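Local coordinates for protein peroxisomal acyl-CoA oxidase 1A (PDB 2FON) that probably oxidises acyl-CoA esters in peroxisomal fatty-acid beta-oxidation, using a bound flavin-adenine dinucleotide as cofactor, at residues G22-R30 with L637-Y645; A322-G333 with Q342-L353. All blocks are in the same frame, centred on the assembly; numbering follows the deposited sequence.

In the fold
The two contacts lie side by side on the same flank of the chain, their centres about 15 Å apart. Contact 1 joins the start of the modelled chain, with helix 27-31, to the loop that runs into helix 644-652, so it closes a loop of some 600 residues. Contact 2 is nested within that loop: it is the turn-over from helix 297-328 to helix 347-380 in the C-alpha1 domain, where FAD is bound. Glu29 meets Gln342 and Gly638 meets Arg324, linking the two directly. Both segments of contact 1 thus pack beside the elements that hold the adenine half of the cofactor, a site completed by the second subunit.

Contact 1 (G22-R30 with L637-Y645); sequences GVDYLADER and LGRYDGNVY
The guanidinium of Arg30 lies flat over one face of the Tyr640 ring, the planes 19° apart and CZ 3.4 Å from the ring centroid of Tyr640, a cation-pi stack. At the edge of the same guanidinium, near its plane, sits Tyr640 O, gripped end-on by NH1 (2.9 Å) and NH2 (3.1 Å) of Arg30. The arginine chain runs extended from CG to NE (chi3 -180°), long enough to span from its helix to this turn. NH1 also meets Asp24 OD2 in a salt bridge, and NE has Asp624 as partner. An alanine here is likely to leave Tyr640 O without these donors and Asp24 OD2 without its salt-bridge partner. The turn itself is a type I beta turn, Arg639 to Gly642, which turns the carbonyls of Tyr640 and Asp641 toward the N-terminal segment; Asp641 closes an Asx turn by accepting from Asn643 N at OD1, while Arg639 holds its carboxylate side-on. The Tyr25 ring has Val23 CG2 over one face and Asp641 O at its edge. Tyr25 N gives Asp641 O a weak hydrogen bond of 3.1 Å. Gly642 takes a positive phi (51°), which suits glycine, with Leu26 CD1 close against its backbone.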
loop_
_atom_site.group_PDB
_atom_site.type_symbol
_atom_site.label_atom_id
_atom_site.label_comp_id
_atom_site.label_asym_id
_atom_site.label_seq_id
_atom_site.Cartn_x
_atom_site.Cartn_y
_atom_site.Cartn_z
ATOM N N GLY B 22 32.751 -0.719 -16.483
ATOM C CA GLY B 22 31.464 -1.151 -15.880
ATOM C C GLY B 22 30.922 -2.423 -16.513
ATOM O O GLY B 22 30.450 -2.416 -17.647
ATOM N N VAL B 23 30.981 -3.523 -15.777
ATOM C CA VAL B 23 30.366 -4.760 -16.248
ATOM C C VAL B 23 28.820 -4.669 -16.230
ATOM O O VAL B 23 28.259 -3.813 -15.553
ATOM C CB VAL B 23 30.914 -5.997 -15.448
ATOM C CG1 VAL B 23 32.401 -5.770 -14.995
ATOM C CG2 VAL B 23 30.071 -6.303 -14.256
ATOM N N ASP B 24 28.145 -5.518 -17.003
ATOM C CA ASP B 24 26.721 -5.725 -16.853
ATOM C C ASP B 24 26.535 -6.985 -16.035
ATOM O O ASP B 24 26.564 -8.068 -16.560
ATOM C CB ASP B 24 26.031 -5.857 -18.230
ATOM C CG ASP B 24 24.487 -6.293 -18.153
ATOM O OD1 ASP B 24 23.929 -6.542 -17.042
ATOM O OD2 ASP B 24 23.823 -6.402 -19.237
ATOM N N TYR B 25 26.307 -6.841 -14.748
ATOM C CA TYR B 25 25.963 -7.980 -13.895
ATOM C C TYR B 25 24.667 -8.705 -14.229
ATOM O O TYR B 25 24.256 -9.576 -13.467
ATOM C CB TYR B 25 25.912 -7.540 -12.431
ATOM C CG TYR B 25 27.219 -6.984 -12.008
ATOM C CD1 TYR B 25 27.460 -5.603 -12.075
ATOM C CD2 TYR B 25 28.250 -7.832 -11.596
ATOM C CE1 TYR B 25 28.685 -5.078 -11.708
ATOM C CE2 TYR B 25 29.490 -7.313 -11.232
ATOM C CZ TYR B 25 29.690 -5.944 -11.291
ATOM O OH TYR B 25 30.899 -5.431 -10.954
ATOM N N LEU B 26 24.015 -8.348 -15.330
ATOM C CA LEU B 26 22.797 -9.066 -15.746
ATOM C C LEU B 26 22.922 -9.579 -17.187
ATOM O O LEU B 26 21.921 -10.020 -17.801
ATOM C CB LEU B 26 21.541 -8.194 -15.616
ATOM C CG LEU B 26 21.011 -7.739 -14.244
ATOM C CD1 LEU B 26 20.378 -6.319 -14.336
ATOM C CD2 LEU B 26 20.030 -8.742 -13.694
ATOM N N ALA B 27 24.157 -9.526 -17.707
ATOM C CA ALA B 27 24.446 -10.009 -19.046
ATOM C C ALA B 27 24.077 -11.506 -19.190
ATOM O O ALA B 27 23.565 -11.926 -20.234
ATOM C CB ALA B 27 25.883 -9.741 -19.391
ATOM N N ASP B 28 24.296 -12.280 -18.128
ATOM C CA ASP B 28 23.975 -13.721 -18.098
ATOM C C ASP B 28 22.465 -14.003 -18.137
ATOM O O ASP B 28 22.017 -14.903 -18.866
ATOM C CB ASP B 28 24.698 -14.504 -16.952
ATOM C CG ASP B 28 25.576 -13.577 -15.974
ATOM O OD1 ASP B 28 25.835 -12.344 -16.229
ATOM O OD2 ASP B 28 26.029 -14.108 -14.915
ATOM N N GLU B 29 21.686 -13.220 -17.378
ATOM C CA GLU B 29 20.207 -13.265 -17.414
ATOM C C GLU B 29 19.651 -12.819 -18.736
ATOM O O GLU B 29 18.683 -13.386 -19.199
ATOM C CB GLU B 29 19.561 -12.413 -16.298
ATOM C CG GLU B 29 19.635 -13.015 -14.872
ATOM C CD GLU B 29 18.814 -14.287 -14.674
ATOM O OE1 GLU B 29 17.835 -14.532 -15.421
ATOM O OE2 GLU B 29 19.152 -15.055 -13.757
ATOM N N ARG B 30 20.252 -11.788 -19.325
ATOM C CA ARG B 30 19.902 -11.345 -20.693
ATOM C C ARG B 30 20.144 -12.423 -21.777
ATOM O O ARG B 30 19.247 -12.677 -22.593
ATOM C CB ARG B 30 20.583 -10.004 -21.050
ATOM C CG ARG B 30 19.837 -8.758 -20.417
ATOM C CD ARG B 30 20.568 -7.431 -20.452
ATOM N NE ARG B 30 19.778 -6.366 -19.835
ATOM C CZ ARG B 30 20.085 -5.723 -18.701
ATOM N NH1 ARG B 30 21.175 -6.026 -18.005
ATOM N NH2 ARG B 30 19.301 -4.763 -18.247
ATOM N N LEU B 637 17.941 -0.035 -7.160
ATOM C CA LEU B 637 17.723 -1.488 -7.227
ATOM C C LEU B 637 17.454 -1.975 -8.644
ATOM O O LEU B 637 17.593 -3.158 -8.924
ATOM C CB LEU B 637 16.661 -2.023 -6.236
ATOM C CG LEU B 637 16.798 -1.593 -4.774
ATOM C CD1 LEU B 637 15.678 -2.137 -3.857
ATOM C CD2 LEU B 637 18.176 -2.000 -4.280
ATOM N N GLY B 638 17.080 -1.086 -9.551
ATOM C CA GLY B 638 16.690 -1.546 -10.857
ATOM C C GLY B 638 17.624 -1.004 -11.894
ATOM O O GLY B 638 17.270 -0.917 -13.057
ATOM N N ARG B 639 18.806 -0.574 -11.491
ATOM C CA ARG B 639 19.795 -0.184 -12.505
ATOM C C ARG B 639 19.909 -1.271 -13.558
ATOM O O ARG B 639 20.028 -2.446 -13.202
ATOM C CB ARG B 639 21.182 -0.033 -11.895
ATOM C CG ARG B 639 21.408 1.251 -11.182
ATOM C CD ARG B 639 22.701 1.129 -10.434
ATOM N NE ARG B 639 23.741 1.034 -11.419
ATOM C CZ ARG B 639 24.252 2.072 -12.067
ATOM N NH1 ARG B 639 23.827 3.303 -11.777
ATOM N NH2 ARG B 639 25.207 1.855 -12.994
ATOM N N TYR B 640 19.861 -0.871 -14.828
ATOM C CA TYR B 640 20.145 -1.740 -15.949
ATOM C C TYR B 640 21.350 -2.693 -15.738
ATOM O O TYR B 640 21.228 -3.901 -15.963
ATOM C CB TYR B 640 20.381 -0.895 -17.222
ATOM C CG TYR B 640 20.500 -1.717 -18.481
ATOM C CD1 TYR B 640 19.390 -1.948 -19.288
ATOM C CD2 TYR B 640 21.718 -2.319 -18.836
ATOM C CE1 TYR B 640 19.504 -2.723 -20.472
ATOM C CE2 TYR B 640 21.816 -3.069 -19.983
ATOM C CZ TYR B 640 20.699 -3.276 -20.792
ATOM O OH TYR B 640 20.805 -4.067 -21.934
ATOM N N ASP B 641 22.501 -2.168 -15.317
ATOM C CA ASP B 641 23.690 -3.006 -15.162
ATOM C C ASP B 641 23.719 -3.836 -13.892
ATOM O O ASP B 641 24.735 -4.399 -13.575
ATOM C CB ASP B 641 25.000 -2.183 -15.269
ATOM C CG ASP B 641 25.160 -1.169 -14.140
ATOM O OD1 ASP B 641 24.252 -1.047 -13.286
ATOM O OD2 ASP B 641 26.190 -0.460 -14.131
ATOM N N GLY B 642 22.632 -3.922 -13.164
ATOM C CA GLY B 642 22.634 -4.644 -11.892
ATOM C C GLY B 642 23.694 -4.322 -10.855
ATOM O O GLY B 642 23.901 -5.108 -9.974
ATOM N N ASN B 643 24.380 -3.191 -10.937
ATOM C CA ASN B 643 25.387 -2.877 -9.948
ATOM C C ASN B 643 24.795 -2.207 -8.732
ATOM O O ASN B 643 25.002 -1.007 -8.511
ATOM C CB ASN B 643 26.426 -1.956 -10.516
ATOM C CG ASN B 643 27.714 -1.928 -9.671
ATOM O OD1 ASN B 643 27.920 -2.791 -8.782
ATOM N ND2 ASN B 643 28.595 -0.946 -9.956
ATOM N N VAL B 644 24.103 -2.988 -7.906
ATOM C CA VAL B 644 23.192 -2.446 -6.950
ATOM C C VAL B 644 23.898 -2.005 -5.675
ATOM O O VAL B 644 23.765 -0.844 -5.266
ATOM C CB VAL B 644 22.103 -3.473 -6.611
ATOM C CG1 VAL B 644 21.215 -2.984 -5.485
ATOM C CG2 VAL B 644 21.278 -3.757 -7.800
ATOM N N TYR B 645 24.607 -2.924 -5.015
ATOM C CA TYR B 645 25.064 -2.646 -3.670
ATOM C C TYR B 645 26.079 -1.516 -3.652
ATOM O O TYR B 645 25.987 -0.626 -2.804
ATOM C CB TYR B 645 25.642 -3.880 -3.017
ATOM C CG TYR B 645 24.674 -5.013 -2.952
ATOM C CD1 TYR B 645 25.039 -6.297 -3.392
ATOM C CD2 TYR B 645 23.391 -4.814 -2.459
ATOM C CE1 TYR B 645 24.135 -7.367 -3.339
ATOM C CE2 TYR B 645 22.481 -5.858 -2.388
ATOM C CZ TYR B 645 22.862 -7.134 -2.853
ATOM O OH TYR B 645 21.942 -8.154 -2.797
#

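Contact 2 (A322-G333 with Q342-L353). With FAD (flavin-adenine dinucleotide), chain D.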
loop_
_atom_site.group_PDB
_atom_site.type_symbol
_atom_site.label_atom_id
_atom_site.label_comp_id
_atom_site.label_asym_id
_atom_site.label_seq_id
_atom_site.Cartn_x
_atom_site.Cartn_y
_atom_site.Cartn_z
ATOM N N ALA B 322 11.467 -4.401 -9.391
ATOM C CA ALA B 322 11.478 -5.660 -8.627
ATOM C C ALA B 322 12.097 -6.859 -9.390
ATOM O O ALA B 322 12.713 -7.756 -8.787
ATOM C CB ALA B 322 10.102 -6.009 -8.172
ATOM N N THR B 323 11.936 -6.865 -10.712
ATOM C CA THR B 323 12.407 -7.965 -11.499
ATOM C C THR B 323 13.938 -7.940 -11.551
ATOM O O THR B 323 14.596 -8.918 -11.155
ATOM C CB THR B 323 11.767 -7.979 -12.908
ATOM O OG1 THR B 323 10.375 -8.285 -12.763
ATOM C CG2 THR B 323 12.424 -9.029 -13.826
ATOM N N ARG B 324 14.511 -6.823 -11.990
ATOM C CA ARG B 324 15.958 -6.711 -12.004
ATOM C C ARG B 324 16.486 -6.938 -10.610
ATOM O O ARG B 324 17.391 -7.755 -10.427
ATOM C CB ARG B 324 16.400 -5.369 -12.548
ATOM C CG ARG B 324 16.070 -5.160 -14.021
ATOM C CD ARG B 324 16.732 -3.892 -14.539
ATOM N NE ARG B 324 16.516 -3.767 -15.982
ATOM C CZ ARG B 324 16.471 -2.606 -16.635
ATOM N NH1 ARG B 324 16.611 -1.464 -15.951
ATOM N NH2 ARG B 324 16.282 -2.591 -17.971
ATOM N N TYR B 325 15.922 -6.265 -9.600
ATOM C CA TYR B 325 16.398 -6.570 -8.252
ATOM C C TYR B 325 16.286 -8.076 -7.903
ATOM O O TYR B 325 17.238 -8.621 -7.338
ATOM C CB TYR B 325 15.726 -5.760 -7.195
ATOM C CG TYR B 325 16.301 -5.979 -5.811
ATOM C CD1 TYR B 325 17.592 -5.496 -5.474
ATOM C CD2 TYR B 325 15.566 -6.658 -4.824
ATOM C CE1 TYR B 325 18.139 -5.674 -4.218
ATOM C CE2 TYR B 325 16.105 -6.860 -3.535
ATOM C CZ TYR B 325 17.395 -6.354 -3.249
ATOM O OH TYR B 325 17.916 -6.497 -1.971
ATOM N N SER B 326 15.182 -8.754 -8.242
ATOM C CA SER B 326 15.091 -10.194 -7.953
ATOM C C SER B 326 16.130 -11.108 -8.664
ATOM O O SER B 326 16.562 -12.122 -8.111
ATOM C CB SER B 326 13.663 -10.722 -8.142
ATOM O OG SER B 326 12.739 -9.902 -7.448
ATOM N N ALA B 327 16.516 -10.773 -9.882
ATOM C CA ALA B 327 17.573 -11.505 -10.515
ATOM C C ALA B 327 18.943 -11.252 -9.822
ATOM O O ALA B 327 19.829 -12.102 -9.864
ATOM C CB ALA B 327 17.628 -11.167 -11.975
ATOM N N VAL B 328 19.127 -10.119 -9.180
ATOM C CA VAL B 328 20.430 -9.821 -8.622
ATOM C C VAL B 328 20.574 -10.324 -7.130
ATOM O O VAL B 328 21.575 -10.996 -6.763
ATOM C CB VAL B 328 20.699 -8.281 -8.778
ATOM C CG1 VAL B 328 21.836 -7.767 -7.873
ATOM C CG2 VAL B 328 20.930 -7.932 -10.219
ATOM N N ARG B 329 19.590 -9.945 -6.282
ATOM C CA ARG B 329 19.372 -10.511 -4.947
ATOM C C ARG B 329 19.371 -12.043 -4.874
ATOM O O ARG B 329 18.412 -12.733 -5.401
ATOM C CB ARG B 329 18.011 -10.077 -4.428
ATOM C CG ARG B 329 17.869 -10.217 -2.847
ATOM C CD ARG B 329 18.985 -9.524 -2.027
ATOM N NE ARG B 329 18.665 -9.596 -0.604
ATOM C CZ ARG B 329 19.323 -8.963 0.379
ATOM N NH1 ARG B 329 20.359 -8.186 0.141
ATOM N NH2 ARG B 329 18.915 -9.082 1.618
ATOM N N ARG B 330 20.400 -12.571 -4.200
ATOM C CA ARG B 330 20.430 -13.972 -3.825
ATOM C C ARG B 330 20.163 -14.087 -2.320
ATOM O O ARG B 330 20.559 -13.219 -1.551
ATOM C CB ARG B 330 21.793 -14.524 -4.159
ATOM C CG ARG B 330 22.205 -14.171 -5.566
ATOM C CD ARG B 330 23.548 -14.729 -5.898
ATOM N NE ARG B 330 23.817 -14.556 -7.318
ATOM C CZ ARG B 330 23.703 -15.540 -8.236
ATOM N NH1 ARG B 330 23.317 -16.780 -7.906
ATOM N NH2 ARG B 330 23.963 -15.272 -9.511
ATOM N N GLN B 331 19.456 -15.131 -1.883
ATOM C CA GLN B 331 19.233 -15.325 -0.445
ATOM C C GLN B 331 18.823 -16.753 -0.190
ATOM O O GLN B 331 17.899 -17.218 -0.829
ATOM C CB GLN B 331 18.167 -14.341 0.109
ATOM C CG GLN B 331 18.319 -13.965 1.571
ATOM C CD GLN B 331 19.592 -13.140 1.897
ATOM O OE1 GLN B 331 20.010 -13.064 3.062
ATOM N NE2 GLN B 331 20.186 -12.495 0.879
ATOM N N PHE B 332 19.508 -17.421 0.747
ATOM C CA PHE B 332 19.391 -18.860 0.967
ATOM C C PHE B 332 19.929 -19.785 -0.148
ATOM O O PHE B 332 20.394 -19.327 -1.197
ATOM C CB PHE B 332 17.968 -19.249 1.296
ATOM C CG PHE B 332 17.475 -18.620 2.526
ATOM C CD1 PHE B 332 16.585 -17.505 2.456
ATOM C CD2 PHE B 332 17.921 -19.073 3.774
ATOM C CE1 PHE B 332 16.143 -16.884 3.608
ATOM C CE2 PHE B 332 17.469 -18.473 4.953
ATOM C CZ PHE B 332 16.578 -17.367 4.878
ATOM N N GLY B 333 19.884 -21.093 0.130
ATOM C CA GLY B 333 20.024 -22.105 -0.896
ATOM C C GLY B 333 21.450 -22.355 -1.324
ATOM O O GLY B 333 21.707 -22.988 -2.347
ATOM N N GLN B 342 19.345 -16.829 -6.462
ATOM C CA GLN B 342 18.673 -15.572 -6.757
ATOM C C GLN B 342 17.214 -15.708 -6.363
ATOM O O GLN B 342 16.604 -16.758 -6.646
ATOM C CB GLN B 342 18.734 -15.276 -8.220
ATOM C CG GLN B 342 20.136 -15.151 -8.759
ATOM C CD GLN B 342 20.117 -15.600 -10.164
ATOM O OE1 GLN B 342 20.157 -16.794 -10.417
ATOM N NE2 GLN B 342 19.911 -14.681 -11.077
ATOM N N VAL B 343 16.646 -14.677 -5.728
ATOM C CA VAL B 343 15.298 -14.853 -5.191
ATOM C C VAL B 343 14.231 -15.008 -6.264
ATOM O O VAL B 343 13.233 -15.653 -6.067
ATOM C CB VAL B 343 14.902 -13.796 -4.174
ATOM C CG1 VAL B 343 15.597 -14.048 -2.823
ATOM C CG2 VAL B 343 15.112 -12.381 -4.716
ATOM N N ILE B 344 14.473 -14.452 -7.428
ATOM C CA ILE B 344 13.654 -14.728 -8.595
ATOM C C ILE B 344 13.551 -16.202 -8.936
ATOM O O ILE B 344 12.616 -16.572 -9.640
ATOM C CB ILE B 344 14.166 -13.965 -9.811
ATOM C CG1 ILE B 344 13.076 -13.868 -10.865
ATOM C CG2 ILE B 344 15.351 -14.622 -10.364
ATOM C CD1 ILE B 344 13.149 -12.581 -11.713
ATOM N N ASP B 345 14.473 -17.058 -8.478
ATOM C CA ASP B 345 14.289 -18.483 -8.765
ATOM C C ASP B 345 13.203 -19.103 -7.907
ATOM O O ASP B 345 12.796 -20.196 -8.182
ATOM C CB ASP B 345 15.577 -19.307 -8.590
ATOM C CG ASP B 345 16.645 -19.019 -9.665
ATOM O OD1 ASP B 345 17.813 -19.437 -9.427
ATOM O OD2 ASP B 345 16.348 -18.379 -10.719
ATOM N N TYR B 346 12.768 -18.431 -6.842
ATOM C CA TYR B 346 11.760 -19.013 -5.919
ATOM C C TYR B 346 10.344 -18.897 -6.435
ATOM O O TYR B 346 9.983 -17.910 -7.057
ATOM C CB TYR B 346 11.827 -18.383 -4.524
ATOM C CG TYR B 346 13.099 -18.667 -3.822
ATOM C CD1 TYR B 346 13.697 -17.690 -3.009
ATOM C CD2 TYR B 346 13.726 -19.900 -3.970
ATOM C CE1 TYR B 346 14.938 -17.962 -2.330
ATOM C CE2 TYR B 346 14.920 -20.179 -3.337
ATOM C CZ TYR B 346 15.543 -19.214 -2.510
ATOM O OH TYR B 346 16.737 -19.504 -1.880
ATOM N N LYS B 347 9.526 -19.882 -6.131
ATOM C CA LYS B 347 8.196 -19.960 -6.716
ATOM C C LYS B 347 7.227 -18.970 -5.998
ATOM O O LYS B 347 6.201 -18.555 -6.546
ATOM C CB LYS B 347 7.764 -21.448 -6.744
ATOM C CG LYS B 347 6.636 -21.924 -7.731
ATOM C CD LYS B 347 6.909 -21.762 -9.233
ATOM C CE LYS B 347 8.084 -22.571 -9.720
ATOM N NZ LYS B 347 8.243 -22.432 -11.206
ATOM N N THR B 348 7.587 -18.538 -4.802
ATOM C CA THR B 348 6.781 -17.552 -4.104
ATOM C C THR B 348 7.062 -16.160 -4.592
ATOM O O THR B 348 6.124 -15.341 -4.720
ATOM C CB THR B 348 6.976 -17.568 -2.604
ATOM O OG1 THR B 348 8.363 -17.645 -2.289
ATOM C CG2 THR B 348 6.277 -18.758 -1.998
ATOM N N GLN B 349 8.337 -15.872 -4.852
ATOM C CA GLN B 349 8.703 -14.658 -5.534
ATOM C C GLN B 349 8.040 -14.653 -6.895
ATOM O O GLN B 349 7.342 -13.723 -7.246
ATOM C CB GLN B 349 10.202 -14.532 -5.681
ATOM C CG GLN B 349 10.626 -13.123 -6.046
ATOM C CD GLN B 349 10.802 -12.257 -4.860
ATOM O OE1 GLN B 349 10.514 -12.683 -3.739
ATOM N NE2 GLN B 349 11.323 -11.039 -5.066
ATOM N N GLN B 350 8.186 -15.714 -7.653
ATOM C CA GLN B 350 7.396 -15.824 -8.891
ATOM C C GLN B 350 5.880 -15.570 -8.777
ATOM O O GLN B 350 5.336 -14.722 -9.491
ATOM C CB GLN B 350 7.708 -17.117 -9.592
ATOM C CG GLN B 350 9.120 -17.100 -10.119
ATOM C CD GLN B 350 9.574 -18.485 -10.426
ATOM O OE1 GLN B 350 8.743 -19.384 -10.689
ATOM N NE2 GLN B 350 10.905 -18.702 -10.382
ATOM N N ASN B 351 5.226 -16.220 -7.823
ATOM C CA ASN B 351 3.779 -15.974 -7.565
ATOM C C ASN B 351 3.355 -14.578 -7.184
ATOM O O ASN B 351 2.240 -14.221 -7.397
ATOM C CB ASN B 351 3.212 -16.918 -6.498
ATOM C CG ASN B 351 1.678 -16.947 -6.490
ATOM O OD1 ASN B 351 1.018 -16.932 -7.541
ATOM N ND2 ASN B 351 1.116 -17.032 -5.299
ATOM N N ARG B 352 4.215 -13.789 -6.582
ATOM C CA ARG B 352 3.827 -12.407 -6.380
ATOM C C ARG B 352 4.297 -11.516 -7.518
ATOM O O ARG B 352 3.627 -10.554 -7.821
ATOM C CB ARG B 352 4.278 -11.885 -5.026
ATOM C CG ARG B 352 4.540 -12.989 -3.975
ATOM C CD ARG B 352 4.660 -12.434 -2.632
ATOM N NE ARG B 352 6.004 -12.425 -2.088
ATOM C CZ ARG B 352 6.590 -11.368 -1.499
ATOM N NH1 ARG B 352 5.988 -10.180 -1.391
ATOM N NH2 ARG B 352 7.801 -11.497 -0.991
ATOM N N LEU B 353 5.388 -11.851 -8.205
ATOM C CA LEU B 353 5.962 -10.933 -9.220
ATOM C C LEU B 353 5.460 -11.092 -10.659
ATOM O O LEU B 353 4.987 -10.118 -11.266
ATOM C CB LEU B 353 7.472 -10.979 -9.199
ATOM C CG LEU B 353 8.191 -10.193 -10.273
ATOM C CD1 LEU B 353 8.330 -8.773 -9.825
ATOM C CD2 LEU B 353 9.570 -10.784 -10.558
HETATM P PA FAD D . 15.391 -10.735 1.681
HETATM O O1A FAD D . 15.404 -11.994 2.506
HETATM O O2A FAD D . 16.665 -10.438 0.885
HETATM O O5B FAD D . 14.126 -10.924 0.777
HETATM C C5B FAD D . 14.031 -10.219 -0.437
HETATM C C4B FAD D . 12.907 -10.978 -1.128
HETATM O O4B FAD D . 13.327 -12.319 -1.309
HETATM C C3B FAD D . 11.620 -11.032 -0.305
HETATM O O3B FAD D . 10.597 -10.980 -1.228
HETATM C C2B FAD D . 11.595 -12.427 0.228
HETATM O O2B FAD D . 10.295 -12.886 0.412
HETATM C C1B FAD D . 12.323 -13.182 -0.872
HETATM N N9A FAD D . 12.946 -14.347 -0.258
HETATM C C8A FAD D . 14.115 -14.363 0.448
HETATM N N7A FAD D . 14.304 -15.644 0.851
HETATM C C5A FAD D . 13.295 -16.428 0.397
HETATM C C6A FAD D . 13.012 -17.793 0.499
HETATM N N6A FAD D . 13.835 -18.580 1.183
HETATM N N1A FAD D . 11.873 -18.311 -0.083
HETATM C C2A FAD D . 11.009 -17.501 -0.786
HETATM N N3A FAD D . 11.301 -16.164 -0.900
HETATM C C4A FAD D . 12.418 -15.625 -0.306
HETATM N N1 FAD D . 18.331 -5.420 11.176
HETATM C C2 FAD D . 19.091 -5.417 12.342
HETATM O O2 FAD D . 19.951 -6.301 12.592
HETATM N N3 FAD D . 18.822 -4.442 13.278
HETATM C C4 FAD D . 17.868 -3.491 13.049
HETATM O O4 FAD D . 17.699 -2.617 13.901
HETATM C C4X FAD D . 17.133 -3.497 11.874
HETATM N N5 FAD D . 16.188 -2.505 11.618
HETATM C C5X FAD D . 15.497 -2.437 10.449
HETATM C C6 FAD D . 14.616 -1.406 10.303
HETATM C C7 FAD D . 13.873 -1.310 9.143
HETATM C C7M FAD D . 12.903 -0.150 9.043
HETATM C C8 FAD D . 14.037 -2.302 8.124
HETATM C C8M FAD D . 13.283 -2.260 6.829
HETATM C C9 FAD D . 14.944 -3.332 8.300
HETATM C C9A FAD D . 15.715 -3.403 9.476
HETATM N N10 FAD D . 16.675 -4.432 9.724
HETATM C C10 FAD D . 17.371 -4.466 10.928
HETATM C "C1'" FAD D . 16.934 -5.564 8.756
HETATM C "C2'" FAD D . 15.612 -6.318 8.836
HETATM O "O2'" FAD D . 15.370 -6.796 10.106
HETATM C "C3'" FAD D . 15.437 -7.583 8.060
HETATM O "O3'" FAD D . 16.230 -8.623 8.589
HETATM C "C4'" FAD D . 15.655 -7.448 6.585
HETATM O "O4'" FAD D . 14.962 -6.303 6.110
HETATM C "C5'" FAD D . 15.141 -8.773 6.007
HETATM O "O5'" FAD D . 14.735 -8.515 4.696
HETATM P P FAD D . 15.769 -8.588 3.493
HETATM O O1P FAD D . 16.162 -7.164 3.158
HETATM O O2P FAD D . 16.881 -9.541 3.958
HETATM O O3P FAD D . 14.881 -9.383 2.401
#
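Ser326 OG stands beside its own backbone N (chi1 -50°), and Gln349, with CG anti to its N and the chain bent at chi2 (86°), brings NE2 within 3.0 Å of Ser326 OG as a hydrogen-bond donor. The serine hydroxyl can accept this bond because its own proton goes to Ala322 O. This is an antiparallel helical hairpin of the C-alpha1 domain: the axes of segments 322-328 and 347-353 approach to 11.7 Å, at 174°. Leu353 and Ile344 fill the space between them, Leu353 CD1 against Ala322 CB at 3.7 Å and Ile344 against Ser326 and Ala327. Carbonyls of the first helix's last turn, and that of Arg329 just beyond it, are taken up by the returning chain. Ile344 N donates to Ser326 O, Gln342 NE2 to Ala327 O (2.9 Å) and Val343 N to Arg329 O; the glutamine NE2 also reaches Glu29. The CG of Gln342 lies over the guanidinium face of Arg330.

The hairpin also carries much of the FAD pocket. Arg329 offers NE and NH2 to the phosphate oxygen O2A, a positive group matched to an anion, while its NH1 is hydrogen-bonded to Leu159 O of the second subunit. Beta-branched Val343 sets CG1 against the adenosine ribose, with Gln349 OE1 3.0 Å from FAD O3B. Tyr346 and Phe332 pack near the adenine, and Tyr346 OH donates to Gln331 O at 2.8 Å, in the carbonyl plane.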